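Local coordinates for translation initiation factor eif-2b-like protein (Chaetomium thermophilum, PDB 4ZEO) that probably takes part in translation initiation as the delta regulatory subunit of eIF2B, the heterodecameric guanine nucleotide exchange factor for eIF2, at residues 203-208 with 232-237; 183-188 with 207-212; 192-197 with 244-249. All coordinates share one frame; numbering follows the deposited sequence.

Contact 1 of 3, residues 203-208 with 232-237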
loop_
_atom_site.group_PDB
_atom_site.type_symbol
_atom_site.label_atom_id
_atom_site.label_comp_id
_atom_site.label_asym_id
_atom_site.label_seq_id
_atom_site.Cartn_x
_atom_site.Cartn_y
_atom_site.Cartn_z
ATOM N N HIS A 203 27.416 -12.016 8.826
ATOM C CA HIS A 203 26.698 -13.252 8.461
ATOM C C HIS A 203 25.222 -13.107 8.029
ATOM O O HIS A 203 24.754 -13.773 7.100
ATOM C CB HIS A 203 26.773 -14.237 9.633
ATOM C CG HIS A 203 26.125 -15.557 9.362
ATOM N ND1 HIS A 203 24.870 -15.890 9.837
ATOM C CD2 HIS A 203 26.567 -16.643 8.680
ATOM C CE1 HIS A 203 24.563 -17.110 9.439
ATOM N NE2 HIS A 203 25.582 -17.595 8.744
ATOM N N PHE A 204 24.476 -12.274 8.740
ATOM C CA PHE A 204 23.022 -12.277 8.641
ATOM C C PHE A 204 22.452 -11.983 7.241
ATOM O O PHE A 204 21.613 -12.733 6.736
ATOM C CB PHE A 204 22.443 -11.299 9.677
ATOM C CG PHE A 204 20.944 -11.217 9.656
ATOM C CD1 PHE A 204 20.170 -12.254 10.162
ATOM C CD2 PHE A 204 20.300 -10.089 9.161
ATOM C CE1 PHE A 204 18.758 -12.190 10.127
ATOM C CE2 PHE A 204 18.895 -10.010 9.134
ATOM C CZ PHE A 204 18.127 -11.061 9.613
ATOM N N VAL A 205 22.902 -10.917 6.606
ATOM C CA VAL A 205 22.330 -10.546 5.320
ATOM C C VAL A 205 22.605 -11.589 4.221
ATOM O O VAL A 205 21.670 -12.096 3.604
ATOM C CB VAL A 205 22.832 -9.140 4.888
ATOM C CG1 VAL A 205 22.431 -8.812 3.453
ATOM C CG2 VAL A 205 22.313 -8.080 5.870
ATOM N N PRO A 206 23.868 -11.981 4.009
ATOM C CA PRO A 206 23.981 -12.942 2.902
ATOM C C PRO A 206 23.460 -14.383 3.194
ATOM O O PRO A 206 22.985 -15.047 2.287
ATOM C CB PRO A 206 25.482 -12.928 2.606
ATOM C CG PRO A 206 26.113 -12.602 3.937
ATOM C CD PRO A 206 25.191 -11.596 4.545
ATOM N N HIS A 207 23.627 -14.885 4.410
ATOM C CA HIS A 207 23.246 -16.267 4.727
ATOM C C HIS A 207 21.821 -16.499 5.197
ATOM O O HIS A 207 21.311 -17.594 5.039
ATOM C CB HIS A 207 24.218 -16.846 5.746
ATOM C CG HIS A 207 25.588 -17.035 5.186
ATOM N ND1 HIS A 207 26.490 -16.001 5.066
ATOM C CD2 HIS A 207 26.190 -18.121 4.644
ATOM C CE1 HIS A 207 27.601 -16.449 4.516
ATOM N NE2 HIS A 207 27.444 -17.736 4.255
ATOM N N VAL A 208 21.221 -15.509 5.845
ATOM C CA VAL A 208 19.875 -15.663 6.370
ATOM C C VAL A 208 18.810 -14.784 5.699
ATOM O O VAL A 208 17.792 -15.284 5.226
ATOM C CB VAL A 208 19.865 -15.389 7.879
ATOM C CG1 VAL A 208 18.441 -15.467 8.431
ATOM C CG2 VAL A 208 20.801 -16.369 8.599
ATOM N N LEU A 232 16.065 -0.365 3.681
ATOM C CA LEU A 232 16.193 0.249 5.012
ATOM C C LEU A 232 16.713 -0.722 6.072
ATOM O O LEU A 232 17.596 -0.368 6.857
ATOM C CB LEU A 232 14.861 0.839 5.462
ATOM C CG LEU A 232 14.372 2.064 4.688
ATOM C CD1 LEU A 232 12.921 2.410 5.022
ATOM C CD2 LEU A 232 15.279 3.245 4.977
ATOM N N LEU A 233 16.203 -1.949 6.064
ATOM C CA LEU A 233 16.648 -2.965 7.014
ATOM C C LEU A 233 18.113 -3.315 6.824
ATOM O O LEU A 233 18.866 -3.430 7.798
ATOM C CB LEU A 233 15.805 -4.248 6.883
ATOM C CG LEU A 233 16.245 -5.473 7.706
ATOM C CD1 LEU A 233 16.261 -5.184 9.196
ATOM C CD2 LEU A 233 15.335 -6.656 7.434
ATOM N N LYS A 234 18.523 -3.504 5.572
ATOM C CA LYS A 234 19.911 -3.846 5.316
ATOM C C LYS A 234 20.822 -2.703 5.752
ATOM O O LYS A 234 21.905 -2.947 6.282
ATOM C CB LYS A 234 20.129 -4.182 3.856
ATOM C CG LYS A 234 19.799 -5.616 3.510
ATOM C CD LYS A 234 19.811 -5.805 2.017
ATOM C CE LYS A 234 19.442 -7.226 1.631
ATOM N NZ LYS A 234 19.856 -7.502 0.241
ATOM N N ALA A 235 20.401 -1.456 5.545
ATOM C CA ALA A 235 21.194 -0.324 6.056
ATOM C C ALA A 235 21.307 -0.391 7.588
ATOM O O ALA A 235 22.382 -0.154 8.134
ATOM C CB ALA A 235 20.616 1.012 5.612
ATOM N N LYS A 236 20.214 -0.753 8.268
ATOM C CA LYS A 236 20.216 -0.903 9.721
ATOM C C LYS A 236 21.207 -1.962 10.177
ATOM O O LYS A 236 21.966 -1.741 11.117
ATOM C CB LYS A 236 18.821 -1.257 10.226
ATOM C CG LYS A 236 18.005 -0.064 10.670
ATOM C CD LYS A 236 18.612 0.649 11.900
ATOM C CE LYS A 236 18.712 -0.266 13.108
ATOM N NZ LYS A 236 19.375 0.434 14.256
ATOM N N VAL A 237 21.232 -3.096 9.487
ATOM C CA VAL A 237 22.190 -4.140 9.810
ATOM C C VAL A 237 23.622 -3.634 9.635
ATOM O O VAL A 237 24.501 -3.926 10.450
ATOM C CB VAL A 237 21.982 -5.392 8.932
ATOM C CG1 VAL A 237 23.112 -6.395 9.145
ATOM C CG2 VAL A 237 20.600 -6.003 9.192
#
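Phe204 is the first residue of 203-208 to meet 232-237, where the consecutive helices 200-219 and 224-239 pack in the N-terminal helical domain of the eIF2B alpha/beta/delta family. The two short segments run at 136° to each other, with their axes 10.6 Å apart at closest approach, and meet through side chains without any hydrogen bond between them. The ring of Phe204 presents CD2 to CG2 of Val237 at 4.1 Å; the methyl comes in obliquely, and the two side chains cross at about a right angle. Tyr192 packs edge-to-face with the same ring, joining it to the loop after helix 174-191.

Val205 lies nearest the partner helix, its CA 7.1 Å from that of Lys234, and splits its methyls between two neighbours. CG2, which lies beside the backbone N, reaches CG1 of Val237 at 3.8 Å. CG1, anti to that N (chi1 171°), rests against the extended aliphatic chain of Lys234, touching both CG and CE, the latter at 3.8 Å. The wider pi-type turn at 205-208 takes in Pro206, whose missing N-H leaves the helix kinked. Lys234 contributes hydrocarbon to the interface while its ammonium group goes on along helix 200-219, where NZ is hydrogen-bonded to Asn210 OD1.

Contact 2 of 3, residues 183-188 with 207-212; sequences LAFRKV and HVLNPQ
The Phe185 ring takes CD1 of Leu209 over one face, a CH-pi contact in which the methyl sits 4.0 Å from the ring centroid and 16° off the ring normal. Gln212 CB approaches the same ring obliquely, 3.8 Å from CE1, and the Gln212 amide plane stands almost perpendicular to the ring. The setting is a buried, near-antiparallel packing of helices 174-191 and 200-219 in the helical domain: the segments run at 154° to each other, with axes 11.3 Å apart.

Phe185 does not start out aimed at the other helix; with CG beside its backbone N (chi1 -77°), the ring swings across so that CE2 and CZ both lie under the Leu209 methyl. Leu233 of helix 224-239 touches both Phe185 and Leu209, so a third helix joins this cluster. One turn after Phe185, Val188 and Val208 slide past each other in opposite directions and meet methyl to methyl, CG1 to CG1.

Gln212 has a double role. Its CB belongs to the apolar layer, but the chain bends at chi2 and folds the amide back along its own helix. The buried polar end is well supplied with partners: OE1 accepts from the backbone N of His156, and NE2 donates to Asp154 O, tying helix 200-219 to the chain just before helix 157-168. That helix has a wider pi-type turn at 207-209 and a kink at Pro211. Within it the same Gln212 NE2 donates to Val208 O at 3.0 Å, with the acceptor close to the amide plane.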
loop_
_atom_site.group_PDB
_atom_site.type_symbol
_atom_site.label_atom_id
_atom_site.label_comp_id
_atom_site.label_asym_id
_atom_site.label_seq_id
_atom_site.Cartn_x
_atom_site.Cartn_y
_atom_site.Cartn_z
ATOM N N LEU A 183 6.628 -8.802 9.614
ATOM C CA LEU A 183 6.363 -9.682 10.746
ATOM C C LEU A 183 7.073 -11.032 10.622
ATOM O O LEU A 183 7.560 -11.565 11.611
ATOM C CB LEU A 183 4.865 -9.911 10.913
ATOM C CG LEU A 183 4.053 -8.713 11.395
ATOM C CD1 LEU A 183 2.578 -9.063 11.405
ATOM C CD2 LEU A 183 4.527 -8.236 12.762
ATOM N N ALA A 184 7.128 -11.591 9.420
ATOM C CA ALA A 184 7.852 -12.840 9.222
ATOM C C ALA A 184 9.344 -12.623 9.475
ATOM O O ALA A 184 10.011 -13.449 10.133
ATOM C CB ALA A 184 7.619 -13.390 7.825
ATOM N N PHE A 185 9.859 -11.512 8.951
ATOM C CA PHE A 185 11.260 -11.134 9.164
ATOM C C PHE A 185 11.540 -10.936 10.663
ATOM O O PHE A 185 12.627 -11.209 11.169
ATOM C CB PHE A 185 11.609 -9.841 8.420
ATOM C CG PHE A 185 11.809 -10.020 6.949
ATOM C CD1 PHE A 185 11.716 -11.277 6.360
ATOM C CD2 PHE A 185 12.169 -8.940 6.154
ATOM C CE1 PHE A 185 11.938 -11.435 4.990
ATOM C CE2 PHE A 185 12.396 -9.101 4.784
ATOM C CZ PHE A 185 12.277 -10.339 4.210
ATOM N N ARG A 186 10.543 -10.437 11.368
ATOM C CA ARG A 186 10.675 -10.232 12.784
ATOM C C ARG A 186 10.957 -11.581 13.459
ATOM O O ARG A 186 11.840 -11.698 14.318
ATOM C CB ARG A 186 9.411 -9.569 13.320
ATOM C CG ARG A 186 9.607 -8.814 14.597
ATOM C CD ARG A 186 8.296 -8.316 15.152
ATOM N NE ARG A 186 8.522 -7.555 16.366
ATOM C CZ ARG A 186 8.656 -8.128 17.555
ATOM N NH1 ARG A 186 8.584 -9.450 17.651
ATOM N NH2 ARG A 186 8.856 -7.392 18.641
ATOM N N LYS A 187 10.221 -12.601 13.032
ATOM C CA LYS A 187 10.388 -13.948 13.553
ATOM C C LYS A 187 11.760 -14.535 13.156
ATOM O O LYS A 187 12.406 -15.229 13.939
ATOM C CB LYS A 187 9.253 -14.832 13.042
ATOM C CG LYS A 187 7.927 -14.626 13.743
ATOM C CD LYS A 187 6.901 -15.618 13.235
ATOM C CE LYS A 187 5.470 -15.243 13.606
ATOM N NZ LYS A 187 5.102 -15.575 15.015
ATOM N N VAL A 188 12.208 -14.228 11.941
ATOM C CA VAL A 188 13.506 -14.691 11.448
ATOM C C VAL A 188 14.633 -14.177 12.345
ATOM O O VAL A 188 15.517 -14.937 12.737
ATOM C CB VAL A 188 13.739 -14.239 9.992
ATOM C CG1 VAL A 188 15.162 -14.525 9.548
ATOM C CG2 VAL A 188 12.737 -14.894 9.070
ATOM N N HIS A 207 23.627 -14.885 4.410
ATOM C CA HIS A 207 23.246 -16.267 4.727
ATOM C C HIS A 207 21.821 -16.499 5.197
ATOM O O HIS A 207 21.311 -17.594 5.039
ATOM C CB HIS A 207 24.218 -16.846 5.746
ATOM C CG HIS A 207 25.588 -17.035 5.186
ATOM N ND1 HIS A 207 26.490 -16.001 5.066
ATOM C CD2 HIS A 207 26.190 -18.121 4.644
ATOM C CE1 HIS A 207 27.601 -16.449 4.516
ATOM N NE2 HIS A 207 27.444 -17.736 4.255
ATOM N N VAL A 208 21.221 -15.509 5.845
ATOM C CA VAL A 208 19.875 -15.663 6.370
ATOM C C VAL A 208 18.810 -14.784 5.699
ATOM O O VAL A 208 17.792 -15.284 5.226
ATOM C CB VAL A 208 19.865 -15.389 7.879
ATOM C CG1 VAL A 208 18.441 -15.467 8.431
ATOM C CG2 VAL A 208 20.801 -16.369 8.599
ATOM N N LEU A 209 19.032 -13.479 5.660
ATOM C CA LEU A 209 18.020 -12.580 5.116
ATOM C C LEU A 209 17.789 -12.740 3.622
ATOM O O LEU A 209 16.644 -12.823 3.173
ATOM C CB LEU A 209 18.381 -11.122 5.425
ATOM C CG LEU A 209 17.413 -10.113 4.800
ATOM C CD1 LEU A 209 15.996 -10.281 5.348
ATOM C CD2 LEU A 209 17.907 -8.662 4.999
ATOM N N ASN A 210 18.870 -12.771 2.855
ATOM C CA ASN A 210 18.769 -12.835 1.400
ATOM C C ASN A 210 18.046 -14.095 0.885
ATOM O O ASN A 210 17.287 -13.993 -0.069
ATOM C CB ASN A 210 20.168 -12.714 0.749
ATOM C CG ASN A 210 20.635 -11.280 0.633
ATOM O OD1 ASN A 210 19.954 -10.347 1.091
ATOM N ND2 ASN A 210 21.827 -11.090 0.083
ATOM N N PRO A 211 18.273 -15.278 1.504
ATOM C CA PRO A 211 17.460 -16.427 1.064
ATOM C C PRO A 211 15.947 -16.225 1.243
ATOM O O PRO A 211 15.189 -16.730 0.406
ATOM C CB PRO A 211 17.973 -17.562 1.939
ATOM C CG PRO A 211 19.407 -17.202 2.145
ATOM C CD PRO A 211 19.383 -15.719 2.373
ATOM N N GLN A 212 15.518 -15.523 2.292
ATOM C CA GLN A 212 14.092 -15.214 2.466
ATOM C C GLN A 212 13.599 -14.286 1.346
ATOM O O GLN A 212 12.533 -14.477 0.783
ATOM C CB GLN A 212 13.813 -14.566 3.837
ATOM C CG GLN A 212 14.633 -15.107 4.982
ATOM C CD GLN A 212 14.476 -16.602 5.211
ATOM O OE1 GLN A 212 13.419 -17.188 4.963
ATOM N NE2 GLN A 212 15.562 -17.239 5.644
#

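Contact 3 of 3, residues 192-197 with 244-249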
loop_
_atom_site.group_PDB
_atom_site.type_symbol
_atom_site.label_atom_id
_atom_site.label_comp_id
_atom_site.label_asym_id
_atom_site.label_seq_id
_atom_site.Cartn_x
_atom_site.Cartn_y
_atom_site.Cartn_z
ATOM N N TYR A 192 17.188 -16.110 14.843
ATOM C CA TYR A 192 18.577 -16.057 14.405
ATOM C C TYR A 192 19.609 -16.278 15.519
ATOM O O TYR A 192 19.539 -15.670 16.594
ATOM C CB TYR A 192 18.853 -14.726 13.724
ATOM C CG TYR A 192 20.266 -14.609 13.235
ATOM C CD1 TYR A 192 20.681 -15.302 12.104
ATOM C CD2 TYR A 192 21.200 -13.816 13.904
ATOM C CE1 TYR A 192 21.978 -15.203 11.647
ATOM C CE2 TYR A 192 22.498 -13.711 13.449
ATOM C CZ TYR A 192 22.879 -14.406 12.318
ATOM O OH TYR A 192 24.169 -14.315 11.846
ATOM N N GLU A 193 20.584 -17.133 15.226
ATOM C CA GLU A 193 21.721 -17.347 16.106
ATOM C C GLU A 193 23.014 -17.193 15.327
ATOM O O GLU A 193 23.219 -17.876 14.331
ATOM C CB GLU A 193 21.666 -18.733 16.734
ATOM C CG GLU A 193 20.580 -18.919 17.773
ATOM C CD GLU A 193 20.432 -20.369 18.158
ATOM O OE1 GLU A 193 20.136 -21.180 17.257
ATOM O OE2 GLU A 193 20.633 -20.702 19.348
ATOM N N THR A 194 23.895 -16.314 15.788
ATOM C CA THR A 194 25.160 -16.087 15.095
ATOM C C THR A 194 26.029 -17.333 15.145
ATOM O O THR A 194 26.221 -17.915 16.209
ATOM C CB THR A 194 25.979 -14.914 15.712
ATOM O OG1 THR A 194 25.160 -13.745 15.879
ATOM C CG2 THR A 194 27.122 -14.570 14.818
ATOM N N PRO A 195 26.583 -17.735 13.994
ATOM C CA PRO A 195 27.521 -18.863 13.946
ATOM C C PRO A 195 28.803 -18.561 14.724
ATOM O O PRO A 195 29.199 -17.401 14.828
ATOM C CB PRO A 195 27.795 -19.022 12.453
ATOM C CG PRO A 195 26.548 -18.458 11.799
ATOM C CD PRO A 195 26.204 -17.278 12.644
ATOM N N LYS A 196 29.445 -19.602 15.250
ATOM C CA LYS A 196 30.589 -19.430 16.151
ATOM C C LYS A 196 31.725 -18.719 15.403
ATOM O O LYS A 196 32.031 -19.072 14.265
ATOM C CB LYS A 196 31.083 -20.796 16.694
ATOM C CG LYS A 196 30.033 -21.776 17.315
ATOM C CD LYS A 196 28.603 -21.213 17.490
ATOM C CE LYS A 196 27.566 -22.283 17.868
ATOM N NZ LYS A 196 26.190 -21.692 18.020
ATOM N N GLY A 197 32.350 -17.730 16.036
ATOM C CA GLY A 197 33.399 -16.974 15.374
ATOM C C GLY A 197 32.911 -16.048 14.268
ATOM O O GLY A 197 33.663 -15.713 13.350
ATOM N N THR A 244 29.652 -5.537 18.000
ATOM C CA THR A 244 28.285 -5.464 18.516
ATOM C C THR A 244 27.834 -6.812 19.062
ATOM O O THR A 244 28.025 -7.827 18.405
ATOM C CB THR A 244 27.266 -5.027 17.436
ATOM O OG1 THR A 244 27.687 -3.804 16.823
ATOM C CG2 THR A 244 25.893 -4.823 18.063
ATOM N N PRO A 245 27.281 -6.832 20.288
ATOM C CA PRO A 245 26.723 -8.071 20.839
ATOM C C PRO A 245 25.390 -8.441 20.183
ATOM O O PRO A 245 24.607 -7.556 19.842
ATOM C CB PRO A 245 26.558 -7.745 22.319
ATOM C CG PRO A 245 26.409 -6.268 22.356
ATOM C CD PRO A 245 27.331 -5.759 21.294
ATOM N N GLU A 246 25.145 -9.741 20.037
ATOM C CA GLU A 246 24.014 -10.248 19.274
ATOM C C GLU A 246 22.647 -9.920 19.868
ATOM O O GLU A 246 21.781 -9.395 19.179
ATOM C CB GLU A 246 24.146 -11.765 19.120
ATOM C CG GLU A 246 22.860 -12.460 18.726
ATOM C CD GLU A 246 22.960 -13.975 18.799
ATOM O OE1 GLU A 246 23.750 -14.561 18.034
ATOM O OE2 GLU A 246 22.246 -14.581 19.625
ATOM N N ASP A 247 22.457 -10.217 21.147
ATOM C CA ASP A 247 21.217 -9.871 21.841
ATOM C C ASP A 247 20.862 -8.377 21.652
ATOM O O ASP A 247 19.694 -8.036 21.445
ATOM C CB ASP A 247 21.282 -10.304 23.317
ATOM C CG ASP A 247 22.359 -9.590 24.106
ATOM O OD1 ASP A 247 22.921 -8.606 23.595
ATOM O OD2 ASP A 247 22.630 -10.030 25.248
ATOM N N GLU A 248 21.866 -7.501 21.729
ATOM C CA GLU A 248 21.648 -6.062 21.578
ATOM C C GLU A 248 21.342 -5.674 20.138
ATOM O O GLU A 248 20.541 -4.775 19.900
ATOM C CB GLU A 248 22.891 -5.280 22.046
ATOM C CG GLU A 248 22.954 -3.826 21.540
ATOM C CD GLU A 248 24.209 -3.065 21.980
ATOM O OE1 GLU A 248 24.809 -3.406 23.029
ATOM O OE2 GLU A 248 24.586 -2.101 21.281
ATOM N N ALA A 249 21.964 -6.360 19.181
ATOM C CA ALA A 249 21.661 -6.147 17.765
ATOM C C ALA A 249 20.265 -6.630 17.416
ATOM O O ALA A 249 19.509 -5.946 16.711
ATOM C CB ALA A 249 22.692 -6.833 16.872
#
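Thr194 and Glu246 bring an extended loop against the first turn of a helix, their CA atoms 7.3 Å apart. Residues 192-196 leave the end of helix 174-191 in extended conformation; in the other segment the chain turns helical at Glu246, directly after Pro245 at the N-cap position. A single carboxylate oxygen of Glu246 takes two hydrogen bonds from Thr194: the backbone N donates to OE1 at 2.9 Å, and the hydroxyl OG1 donates to OE1 at 2.7 Å. With OG1 turned beside its own backbone N (chi1 -49°), Thr194 can direct both groups at one acceptor. The two approach differently, the N-H on the syn side, 34° out of the carboxylate plane, and the hydroxyl along the anti lone pair. In this helical domain the pair fastens the loop between helices 174-191 and 200-219 to the start of the long helix 246-277. Lys250, on that same helix, donates from NZ to Tyr192 O, giving the loop a second tie. The carboxylates of Glu193 and Glu246 are like charges that do not touch, OE2 to OE2 6.3 Å.

Overall arrangement
From the N terminus, the chain leaves 183-188 on helix 174-191 and returns at 207-212 to close contact 2, the shortest of the three loops. Before that closure it passes 192-197, which waits for 244-249 to complete contact 3; contacts 2 and 3 therefore cross. Contact 1, from 203-208 to 232-237, falls entirely within the span of contact 3 and shares His207 and Val208 with contact 2. Helix 200-219 thus packs on the helix before it and the helix after it, while contact 3 adds helix 246-277. Tyr192 bridges the sites: its hydroxyl bonds His203 ND1, and CE1 packs on Val208. All lie in the helical domain.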